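PDB 4UJ8: surface layer protein, which probably self-assembles into the crystalline lattice coating the cells of Geobacillus stearothermophilus, and binds calcium ions in this two-domain piece, domains 6 and 7. Local coordinates for residues T122-K127 / A229-T234; G7-Y12 / V39-A44; I14-D19 / N33-K38; K21-A26 / I115-K120. All coordinates share one frame; numbering follows the deposited sequence.

Interaction 1: residues T122-K127 / A229-T234; sequences TVVTKK and APIAIT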
# COMPACT_ATOMS: atom_id res chain seq x y z
N THR A 122 -6.69 -0.42 10.67
CA THR A 122 -8.12 -0.25 10.38
C THR A 122 -8.96 0.00 11.63
O THR A 122 -9.94 0.75 11.58
CB THR A 122 -8.66 -1.47 9.63
OG1 THR A 122 -7.91 -1.65 8.42
CG2 THR A 122 -10.14 -1.29 9.28
N VAL A 123 -8.57 -0.61 12.74
CA VAL A 123 -9.27 -0.40 14.01
C VAL A 123 -8.26 -0.05 15.08
O VAL A 123 -7.23 -0.71 15.19
CB VAL A 123 -10.05 -1.66 14.44
CG1 VAL A 123 -10.58 -1.50 15.87
CG2 VAL A 123 -11.19 -1.93 13.48
N VAL A 124 -8.54 0.99 15.85
CA VAL A 124 -7.71 1.30 17.01
C VAL A 124 -8.61 1.46 18.23
O VAL A 124 -9.62 2.17 18.17
CB VAL A 124 -6.89 2.58 16.81
CG1 VAL A 124 -6.04 2.86 18.06
CG2 VAL A 124 -5.99 2.44 15.58
N THR A 125 -8.27 0.78 19.32
CA THR A 125 -9.02 0.89 20.57
C THR A 125 -8.11 1.06 21.77
O THR A 125 -6.97 0.57 21.78
CB THR A 125 -9.90 -0.34 20.83
OG1 THR A 125 -9.07 -1.51 20.88
CG2 THR A 125 -10.95 -0.50 19.75
N LYS A 126 -8.61 1.74 22.80
CA LYS A 126 -7.89 1.86 24.05
C LYS A 126 -8.29 0.74 25.00
O LYS A 126 -9.43 0.26 24.98
CB LYS A 126 -8.12 3.23 24.72
CG LYS A 126 -9.55 3.47 25.23
CD LYS A 126 -9.70 4.85 25.87
CE LYS A 126 -11.19 5.18 26.09
NZ LYS A 126 -11.43 6.47 26.80
N LYS A 127 -7.35 0.32 25.83
CA LYS A 127 -7.57 -0.75 26.80
C LYS A 127 -8.14 -0.18 28.09
O LYS A 127 -9.15 -0.66 28.61
CB LYS A 127 -6.27 -1.50 27.08
CG LYS A 127 -5.69 -2.22 25.87
CD LYS A 127 -4.32 -2.82 26.20
CE LYS A 127 -3.82 -3.70 25.06
NZ LYS A 127 -2.41 -4.14 25.27
N ALA A 229 -12.89 7.22 15.39
CA ALA A 229 -13.30 8.32 16.26
C ALA A 229 -12.19 8.64 17.26
O ALA A 229 -11.36 7.79 17.56
CB ALA A 229 -14.60 7.97 16.99
N PRO A 230 -12.17 9.89 17.78
CA PRO A 230 -11.09 10.25 18.71
C PRO A 230 -11.05 9.35 19.93
O PRO A 230 -12.09 8.87 20.38
CB PRO A 230 -11.45 11.69 19.11
CG PRO A 230 -12.19 12.22 17.93
CD PRO A 230 -13.01 11.05 17.44
N ILE A 231 -9.86 9.12 20.45
CA ILE A 231 -9.69 8.29 21.63
C ILE A 231 -9.02 9.13 22.71
O ILE A 231 -7.96 9.72 22.47
CB ILE A 231 -8.81 7.04 21.35
CG1 ILE A 231 -9.45 6.17 20.27
CG2 ILE A 231 -8.61 6.23 22.62
CD1 ILE A 231 -8.62 4.92 19.93
N ALA A 232 -9.65 9.23 23.87
CA ALA A 232 -9.10 10.01 24.98
C ALA A 232 -8.55 9.10 26.06
O ALA A 232 -9.23 8.20 26.56
CB ALA A 232 -10.17 10.94 25.57
N ILE A 233 -7.30 9.37 26.44
CA ILE A 233 -6.65 8.65 27.52
C ILE A 233 -6.09 9.65 28.55
O ILE A 233 -5.37 10.58 28.20
CB ILE A 233 -5.51 7.77 26.99
CG1 ILE A 233 -6.05 6.75 25.98
CG2 ILE A 233 -4.81 7.06 28.15
CD1 ILE A 233 -4.98 6.08 25.13
N THR A 234 -6.46 9.44 29.81
CA THR A 234 -5.92 10.24 30.91
C THR A 234 -4.56 9.70 31.30
O THR A 234 -4.39 8.49 31.48
CB THR A 234 -6.86 10.23 32.13
OG1 THR A 234 -8.15 10.73 31.75
CG2 THR A 234 -6.29 11.08 33.26
O HOH W 1 -12.15 7.98 24.23

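Interaction 2: residues G7-Y12 / V39-A44; sequences GPVANY and VYAVDA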
# COMPACT_ATOMS: atom_id res chain seq x y z
N GLY A 7 -4.30 -21.10 -41.97
CA GLY A 7 -5.14 -20.35 -42.87
C GLY A 7 -4.98 -18.87 -42.61
O GLY A 7 -4.15 -18.48 -41.78
N PRO A 8 -5.77 -18.04 -43.32
CA PRO A 8 -5.75 -16.59 -43.11
C PRO A 8 -6.27 -16.21 -41.73
O PRO A 8 -7.17 -16.87 -41.21
CB PRO A 8 -6.69 -16.06 -44.21
CG PRO A 8 -7.56 -17.23 -44.57
CD PRO A 8 -6.67 -18.43 -44.41
N VAL A 9 -5.70 -15.16 -41.13
CA VAL A 9 -6.14 -14.73 -39.81
C VAL A 9 -7.63 -14.42 -39.83
O VAL A 9 -8.15 -13.85 -40.80
CB VAL A 9 -5.35 -13.48 -39.31
CG1 VAL A 9 -5.54 -12.29 -40.25
CG2 VAL A 9 -5.80 -13.11 -37.89
N ALA A 10 -8.32 -14.84 -38.77
CA ALA A 10 -9.74 -14.57 -38.59
C ALA A 10 -9.95 -13.58 -37.45
O ALA A 10 -10.90 -12.79 -37.46
CB ALA A 10 -10.50 -15.87 -38.32
N ASN A 11 -9.07 -13.62 -36.46
CA ASN A 11 -9.12 -12.67 -35.37
C ASN A 11 -7.83 -12.60 -34.55
O ASN A 11 -6.94 -13.44 -34.67
CB ASN A 11 -10.28 -12.97 -34.42
CG ASN A 11 -10.16 -14.33 -33.79
OD1 ASN A 11 -10.02 -15.34 -34.47
ND2 ASN A 11 -10.15 -14.37 -32.46
N TYR A 12 -7.75 -11.59 -33.70
CA TYR A 12 -6.60 -11.41 -32.84
C TYR A 12 -6.97 -11.67 -31.39
O TYR A 12 -8.06 -11.32 -30.95
CB TYR A 12 -6.03 -10.00 -32.99
CG TYR A 12 -5.48 -9.74 -34.38
CD1 TYR A 12 -4.21 -10.15 -34.74
CD2 TYR A 12 -6.25 -9.09 -35.34
CE1 TYR A 12 -3.70 -9.91 -36.01
CE2 TYR A 12 -5.76 -8.86 -36.62
CZ TYR A 12 -4.49 -9.26 -36.94
OH TYR A 12 -4.03 -9.02 -38.22
N VAL A 39 0.16 -11.40 -27.79
CA VAL A 39 -0.81 -11.07 -28.81
C VAL A 39 -0.68 -12.05 -29.97
O VAL A 39 0.37 -12.13 -30.62
CB VAL A 39 -0.65 -9.63 -29.35
CG1 VAL A 39 -1.77 -9.30 -30.32
CG2 VAL A 39 -0.67 -8.63 -28.19
N TYR A 40 -1.74 -12.81 -30.22
CA TYR A 40 -1.70 -13.86 -31.22
C TYR A 40 -2.65 -13.55 -32.39
O TYR A 40 -3.70 -12.91 -32.22
CB TYR A 40 -2.07 -15.21 -30.60
CG TYR A 40 -1.04 -15.78 -29.62
CD1 TYR A 40 0.22 -16.17 -30.05
CD2 TYR A 40 -1.35 -15.97 -28.27
CE1 TYR A 40 1.16 -16.71 -29.17
CE2 TYR A 40 -0.42 -16.50 -27.39
CZ TYR A 40 0.82 -16.88 -27.84
OH TYR A 40 1.75 -17.42 -26.97
N ALA A 41 -2.23 -13.96 -33.57
CA ALA A 41 -3.11 -14.00 -34.72
C ALA A 41 -3.55 -15.45 -34.90
O ALA A 41 -2.71 -16.35 -34.93
CB ALA A 41 -2.41 -13.49 -35.96
N VAL A 42 -4.85 -15.68 -35.03
CA VAL A 42 -5.37 -17.05 -35.13
C VAL A 42 -6.29 -17.23 -36.35
O VAL A 42 -7.03 -16.31 -36.69
CB VAL A 42 -6.12 -17.46 -33.83
CG1 VAL A 42 -5.22 -17.24 -32.63
CG2 VAL A 42 -7.39 -16.66 -33.66
N ASP A 43 -6.23 -18.39 -37.00
CA ASP A 43 -7.05 -18.62 -38.19
C ASP A 43 -8.43 -19.13 -37.81
O ASP A 43 -8.80 -19.11 -36.63
CB ASP A 43 -6.35 -19.59 -39.19
CG ASP A 43 -6.23 -21.04 -38.68
OD1 ASP A 43 -6.90 -21.43 -37.71
OD2 ASP A 43 -5.45 -21.80 -39.29
N ALA A 44 -9.21 -19.58 -38.79
CA ALA A 44 -10.56 -20.07 -38.54
C ALA A 44 -10.58 -21.31 -37.64
O ALA A 44 -11.55 -21.52 -36.90
CB ALA A 44 -11.28 -20.35 -39.85
O HOH W 2 -8.74 -18.95 -41.50

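Interaction 3: residues I14-D19 / N33-K38; sequences IKVLDD and NDVQLK. With CA (calcium ion), chain E; CA (calcium ion), chain F.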
# COMPACT_ATOMS: atom_id res chain seq x y z
N ILE A 14 -5.74 -10.93 -27.48
CA ILE A 14 -4.89 -10.31 -26.46
C ILE A 14 -4.98 -11.19 -25.22
O ILE A 14 -6.02 -11.23 -24.55
CB ILE A 14 -5.32 -8.88 -26.17
CG1 ILE A 14 -5.20 -8.04 -27.45
CG2 ILE A 14 -4.47 -8.27 -25.03
CD1 ILE A 14 -5.97 -6.74 -27.40
N LYS A 15 -3.89 -11.90 -24.94
CA LYS A 15 -3.88 -12.91 -23.89
C LYS A 15 -3.16 -12.42 -22.64
O LYS A 15 -2.02 -11.96 -22.70
CB LYS A 15 -3.20 -14.17 -24.41
CG LYS A 15 -2.90 -15.23 -23.38
CD LYS A 15 -4.10 -16.13 -23.15
CE LYS A 15 -3.71 -17.35 -22.32
NZ LYS A 15 -4.90 -18.04 -21.74
N VAL A 16 -3.84 -12.52 -21.50
CA VAL A 16 -3.24 -12.23 -20.20
C VAL A 16 -2.68 -13.53 -19.63
O VAL A 16 -3.44 -14.48 -19.45
CB VAL A 16 -4.28 -11.63 -19.22
CG1 VAL A 16 -3.67 -11.42 -17.83
CG2 VAL A 16 -4.86 -10.33 -19.79
N LEU A 17 -1.37 -13.58 -19.36
CA LEU A 17 -0.73 -14.82 -18.95
C LEU A 17 -0.83 -15.02 -17.45
O LEU A 17 -0.79 -16.15 -16.96
CB LEU A 17 0.75 -14.86 -19.35
CG LEU A 17 1.10 -14.73 -20.84
CD1 LEU A 17 2.59 -14.77 -21.05
CD2 LEU A 17 0.41 -15.82 -21.68
N ASP A 18 -0.93 -13.91 -16.72
CA ASP A 18 -0.97 -13.94 -15.26
C ASP A 18 -2.37 -13.62 -14.73
O ASP A 18 -3.38 -14.07 -15.30
CB ASP A 18 0.06 -12.96 -14.70
CG ASP A 18 -0.25 -11.52 -15.05
OD1 ASP A 18 -0.45 -11.23 -16.25
OD2 ASP A 18 -0.31 -10.68 -14.13
N ASP A 19 -2.45 -12.86 -13.64
CA ASP A 19 -3.76 -12.53 -13.07
C ASP A 19 -4.31 -11.18 -13.53
O ASP A 19 -5.44 -10.82 -13.18
CB ASP A 19 -3.68 -12.56 -11.54
CG ASP A 19 -2.82 -11.44 -10.95
OD1 ASP A 19 -2.08 -10.76 -11.70
OD2 ASP A 19 -2.87 -11.23 -9.72
N ASN A 33 4.05 -8.21 -9.40
CA ASN A 33 4.44 -6.87 -9.81
C ASN A 33 4.34 -6.60 -11.30
O ASN A 33 4.85 -5.58 -11.80
CB ASN A 33 5.86 -6.59 -9.34
CG ASN A 33 5.95 -6.51 -7.85
OD1 ASN A 33 5.13 -5.85 -7.22
ND2 ASN A 33 6.92 -7.20 -7.26
N ASP A 34 3.66 -7.48 -12.02
CA ASP A 34 3.43 -7.17 -13.41
C ASP A 34 2.16 -7.78 -13.94
O ASP A 34 1.46 -8.50 -13.23
CB ASP A 34 4.63 -7.60 -14.30
CG ASP A 34 4.88 -9.11 -14.30
OD1 ASP A 34 3.95 -9.92 -14.10
OD2 ASP A 34 6.05 -9.50 -14.55
N VAL A 35 1.85 -7.40 -15.17
CA VAL A 35 0.93 -8.14 -16.02
C VAL A 35 1.75 -8.53 -17.24
O VAL A 35 2.60 -7.75 -17.71
CB VAL A 35 -0.30 -7.30 -16.42
CG1 VAL A 35 -1.18 -8.05 -17.44
CG2 VAL A 35 -1.11 -6.94 -15.19
N GLN A 36 1.53 -9.74 -17.73
CA GLN A 36 2.26 -10.25 -18.88
C GLN A 36 1.29 -10.57 -20.01
O GLN A 36 0.33 -11.31 -19.81
CB GLN A 36 3.05 -11.49 -18.48
CG GLN A 36 3.95 -11.24 -17.27
CD GLN A 36 4.16 -12.50 -16.46
OE1 GLN A 36 4.30 -13.59 -17.03
NE2 GLN A 36 4.16 -12.37 -15.14
N LEU A 37 1.55 -10.00 -21.19
CA LEU A 37 0.64 -10.09 -22.33
C LEU A 37 1.28 -10.76 -23.52
O LEU A 37 2.47 -10.57 -23.79
CB LEU A 37 0.14 -8.70 -22.74
CG LEU A 37 -0.56 -7.87 -21.66
CD1 LEU A 37 -0.85 -6.46 -22.16
CD2 LEU A 37 -1.83 -8.56 -21.19
N LYS A 38 0.49 -11.58 -24.21
CA LYS A 38 0.84 -12.07 -25.55
C LYS A 38 -0.22 -11.59 -26.53
O LYS A 38 -1.36 -11.36 -26.14
CB LYS A 38 0.93 -13.59 -25.58
CG LYS A 38 2.01 -14.19 -24.71
CD LYS A 38 3.36 -13.85 -25.25
CE LYS A 38 3.63 -14.62 -26.51
NZ LYS A 38 5.06 -14.63 -26.89
CA CA E . 0.15 -10.05 -11.92
CA CA F . 4.53 -5.57 -5.03
O HOH W 3 6.59 -6.46 -4.32
O HOH W 4 2.54 -10.74 -11.88
O HOH W 5 0.24 -12.44 -11.08
O HOH W 6 5.84 -3.63 -5.56

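Interaction 4: residues K21-A26 / I115-K120; sequences KIDKSA and IDTTLK. With CA (calcium ion), chain F; CA (calcium ion), chain E.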
# COMPACT_ATOMS: atom_id res chain seq x y z
N LYS A 21 -3.31 -8.31 -12.64
CA LYS A 21 -3.20 -7.32 -11.58
C LYS A 21 -1.74 -7.04 -11.22
O LYS A 21 -0.87 -7.89 -11.40
CB LYS A 21 -3.94 -7.80 -10.33
CG LYS A 21 -5.41 -8.06 -10.54
CD LYS A 21 -6.01 -8.72 -9.31
CE LYS A 21 -7.54 -8.76 -9.37
NZ LYS A 21 -8.04 -9.24 -10.69
N ILE A 22 -1.51 -5.84 -10.70
CA ILE A 22 -0.20 -5.37 -10.25
C ILE A 22 -0.36 -4.91 -8.80
O ILE A 22 -1.17 -4.01 -8.53
CB ILE A 22 0.31 -4.21 -11.13
CG1 ILE A 22 0.42 -4.67 -12.59
CG2 ILE A 22 1.62 -3.61 -10.59
CD1 ILE A 22 0.72 -3.53 -13.56
N ASP A 23 0.37 -5.52 -7.87
CA ASP A 23 0.18 -5.23 -6.43
C ASP A 23 1.29 -4.30 -5.95
O ASP A 23 2.46 -4.70 -5.88
CB ASP A 23 0.15 -6.55 -5.64
CG ASP A 23 -0.25 -6.37 -4.18
OD1 ASP A 23 -0.20 -5.22 -3.68
OD2 ASP A 23 -0.60 -7.38 -3.52
N LYS A 24 0.95 -3.06 -5.66
CA LYS A 24 1.97 -2.07 -5.36
C LYS A 24 2.37 -2.14 -3.89
O LYS A 24 3.11 -1.30 -3.41
CB LYS A 24 1.51 -0.66 -5.73
CG LYS A 24 0.30 -0.16 -4.97
CD LYS A 24 0.07 1.31 -5.30
CE LYS A 24 -1.02 1.89 -4.45
NZ LYS A 24 -1.19 3.35 -4.72
N SER A 25 1.89 -3.16 -3.19
CA SER A 25 2.45 -3.49 -1.88
C SER A 25 3.95 -3.78 -2.03
O SER A 25 4.41 -4.18 -3.10
CB SER A 25 1.74 -4.69 -1.26
OG SER A 25 2.49 -5.23 -0.19
N ALA A 26 4.71 -3.58 -0.97
CA ALA A 26 6.14 -3.81 -1.06
C ALA A 26 6.51 -5.23 -0.64
O ALA A 26 7.65 -5.67 -0.83
CB ALA A 26 6.89 -2.80 -0.21
N ILE A 115 -3.50 -2.91 -7.64
CA ILE A 115 -4.09 -3.15 -6.32
C ILE A 115 -3.03 -2.88 -5.26
O ILE A 115 -1.88 -2.59 -5.58
CB ILE A 115 -4.63 -4.59 -6.16
CG1 ILE A 115 -3.48 -5.61 -6.19
CG2 ILE A 115 -5.66 -4.92 -7.24
CD1 ILE A 115 -3.91 -7.05 -5.92
N ASP A 116 -3.44 -2.95 -4.01
CA ASP A 116 -2.50 -2.76 -2.92
C ASP A 116 -2.97 -3.57 -1.72
O ASP A 116 -3.93 -3.20 -1.05
CB ASP A 116 -2.36 -1.28 -2.56
CG ASP A 116 -1.23 -1.02 -1.58
OD1 ASP A 116 -0.72 -2.01 -1.02
OD2 ASP A 116 -0.84 0.15 -1.39
N THR A 117 -2.28 -4.68 -1.44
CA THR A 117 -2.71 -5.57 -0.37
C THR A 117 -1.95 -5.33 0.94
O THR A 117 -2.00 -6.15 1.85
CB THR A 117 -2.57 -7.06 -0.77
OG1 THR A 117 -1.21 -7.37 -1.10
CG2 THR A 117 -3.49 -7.36 -1.96
N THR A 118 -1.26 -4.20 1.03
CA THR A 118 -0.55 -3.84 2.26
C THR A 118 -1.48 -3.93 3.47
O THR A 118 -2.65 -3.54 3.41
CB THR A 118 0.04 -2.41 2.16
OG1 THR A 118 0.96 -2.35 1.07
CG2 THR A 118 0.78 -2.00 3.46
N LEU A 119 -0.97 -4.50 4.56
CA LEU A 119 -1.69 -4.46 5.83
C LEU A 119 -1.81 -3.01 6.30
O LEU A 119 -0.82 -2.29 6.39
CB LEU A 119 -0.99 -5.32 6.88
CG LEU A 119 -1.04 -6.83 6.61
CD1 LEU A 119 -0.50 -7.63 7.80
CD2 LEU A 119 -2.46 -7.27 6.24
N LYS A 120 -3.05 -2.60 6.59
CA LYS A 120 -3.39 -1.21 6.88
C LYS A 120 -4.10 -1.10 8.22
O LYS A 120 -5.05 -1.84 8.47
CB LYS A 120 -4.27 -0.67 5.75
CG LYS A 120 -4.39 0.83 5.63
CD LYS A 120 -5.33 1.17 4.46
CE LYS A 120 -5.49 2.67 4.27
NZ LYS A 120 -6.33 2.97 3.07
CA CA F . 4.53 -5.57 -5.03
CA CA E . 0.15 -10.05 -11.92
O HOH W 7 1.06 -7.39 0.85
O HOH W 8 3.76 -2.32 1.17
O HOH W 4 2.54 -10.74 -11.88
O HOH W 5 0.24 -12.44 -11.08
O HOH W 6 5.84 -3.63 -5.56
O HOH W 3 6.59 -6.46 -4.32

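Interaction 1: residues T122-K127 / A229-T234
Strand 123-126, which brings Val124 and Lys126, passes over strand 231-234, which brings Ile231, with the segment axes 7.9 Å apart at closest approach and 28° between their directions, and no backbone hydrogen bond joins them. That spacing, with the strands in different sheets, fits face-to-face packing of two layers of a beta sandwich: strand 123-126 pairs with strand 149-152, while strand 231-237 lies between 130-132 and 214-222. The chain thus leaves one layer after 123-126 and enters the other at 130-132, consistent with the split first strand of immunoglobulin-like folds.

Ile231 fills the interface with two branches. The Ile231 and Val124 side chains cross at about a right angle, Ile231 CD1 lying 3.8 Å from Val124 CG1 and 3.4 Å from Val124 O. Ile231 CG2 lies alongside the stem of Lys126, 3.7 Å from Lys126 CB. The lysine holds CG between its backbone N and carbonyl carbon (chi1 67°) and is extended beyond, which lays the methylenes past Ile231 and carries the ammonium to the opposing strand. Lys126 CD comes within 4.1 Å of Ile233 CG1. Lys126 NZ donates to Ala232 O at 2.8 Å, in the carbonyl plane with a C=O...N angle of 156°, and also forms a salt bridge with Asp129 OD1. An alanine here would probably leave Ala232 O without this donor, Asp129 without this charged partner and Ile231 CG2 without the aliphatic stem beside it. One water accepts from both Lys126 NZ and Ala232 N, lying 2.8 Å from Ala232 N.

Interaction 2: residues G7-Y12 / V39-A44
Val42 O faces both Ala10 and Asn11, which makes this end of the antiparallel pair a classic beta bulge. The strong donor is Ala10 N, 2.9 Å from Val42 O and nearly straight (176° at the hydrogen); Asn11 N is a weak second donor to the same oxygen. The return bond runs from Val42 N to Asn11 O at 3.1 Å, completing the hydrogen-bonded pair Asn11-Val42.

Beyond the bulge, side chain and water replace strand pairing. Asp43 keeps CG between its backbone N and carbonyl carbon (chi1 68°), which directs OD2 to Gly7 N at 3.0 Å; the bond uses the anti lone pair of OD2. The other oxygen, OD1, accepts from Asn47 N, so the carboxylate joins Gly7 to the turn that follows Asp43. An alanine in place of Asp43 would probably leave Gly7 N and Asn47 N without their acceptor and the turn freer to shift. Pro8 O and Ala44 N are bridged by one water, 2.6 Å from Pro8 O and 2.8 Å from Ala44 N.

The apolar share is small: Ala41 CB sits 3.8 Å from Tyr12 CE1 and 3.9 Å from Val9 CG2, and that valine methyl also lies over one face of the Tyr12 ring, near its rim.

No helix takes part. Strand 34-42 has strand 11-16 along this edge; here strand 48-51 pairs along the other, where Ala41 exchanges backbone bonds with Val49 and Gly50, and strand 80-87 also pairs with it. The Tyr12 side chain touches Ile52, just beyond strand 48-51.

Interaction 3: residues I14-D19 / N33-K38
Asp18 reaches the strand 34-38 because its CG stands between its own backbone N and carbonyl carbon (chi1 64°), which turns the carboxylate across to Asp34-Gln36 and splits its duties. Asp18 OD1 accepts from Gln36 N at 2.9 Å along a straight N-H (171°), met from above the carboxylate plane, 56° out of it. Asp18 OD2 binds a calcium ion at 2.3 Å. Asp19 adopts the same kind of first torsion, and its OD1 binds that ion at 2.4 Å.

Asp34 serves the ion twice. Its backbone O is a direct ligand, while its OD1 accepts from a calcium-bound water 2.8 Å away. The rotation of that carboxylate is fixed further by Gln36 NE2, which donates to Asp34 OD1 at 2.7 Å with the oxygen in the amide plane. Gln36 is therefore a second-shell residue, positioning Asp34 by its amide and Asp18 by its backbone. The cation probably offsets the charge of these gathered carboxylates. One residue earlier, Asn33 OD1 binds a second calcium ion at 2.3 Å.

Away from the metals the segments form an antiparallel ladder: Lys15 and Lys38 exchange two backbone bonds, and Leu17 N donates to Gln36 O. Val16 and Leu37 lie side by side on one face, CG2 of Val16 3.8 Å from CD2 of Leu37. On the other face Leu17 CD1 packs 3.8 Å from Lys38 CG, and the ammonium of Lys38 continues to salt bridges with Asp51 and Asp80.

Lys21 O, Asn32 OD1 and a second water complete the first ion's seven ligands: a calcium site at the end of a strand pair of this Big2-type, immunoglobulin-like domain.

Interaction 4: residues K21-A26 / I115-K120
Ile115 and Asp23, the residues with the most surface buried here, stand opposite each other as a parallel beta bridge. Ile115 N donates to Ile22 O at 2.7 Å and Ile115 O accepts from Lys24 N at 2.9 Å, so the isoleucine backbone straddles Asp23. Ile115 CG1, held between backbone N and carbonyl carbon (chi1 66°), lies 3.8 Å from Asp23 CB.

The carboxylate of Asp23, CG anti to the backbone N (chi1 -171°), is gripped by three donors. OD1 takes Ser25 N at 3.0 Å, an Asx turn, and Thr117 N at 3.1 Å, from opposite faces of its plane. OD2 receives Thr117 OG1 at 2.5 Å, so short that the exact length is doubtful.

Asp116 makes its own Asx turn, OD1 accepting from Thr118 N and, on its syn lone pair, from Thr118 OG1. Lys24 crosses this side chain at about a right angle.

With the Asp23 carboxylate and Ser25 N tied together in the Asx turn, Asp23 and Ser25 offer backbone oxygens to a calcium ion, completed by Glu28, Asn33 and waters. Parallel pairing of a short early strand with the last strand is characteristic of immunoglobulin-like domains, here beside a calcium site.

From the N terminus the chain lays down 7-12, 14-19 and 21-26 before turning back. Interaction 3 closes the short loop between 14-19 and 33-38, and interaction 2 closes a wider one around it; both use strands 11-16 and 34-42, their centres about 19 Å apart. Interaction 4 crosses both, because 21-26 lies inside those loops but finds its partner only at 115-120. It ties the sheet of strands 21-23 and 105-115 to the same pair of calcium ions that interaction 3 touches. Interaction 1 then follows in series, starting just past 120 and closing the second domain, its centre about 27 Å from that of interaction 4 and about 61 Å from that of interaction 2.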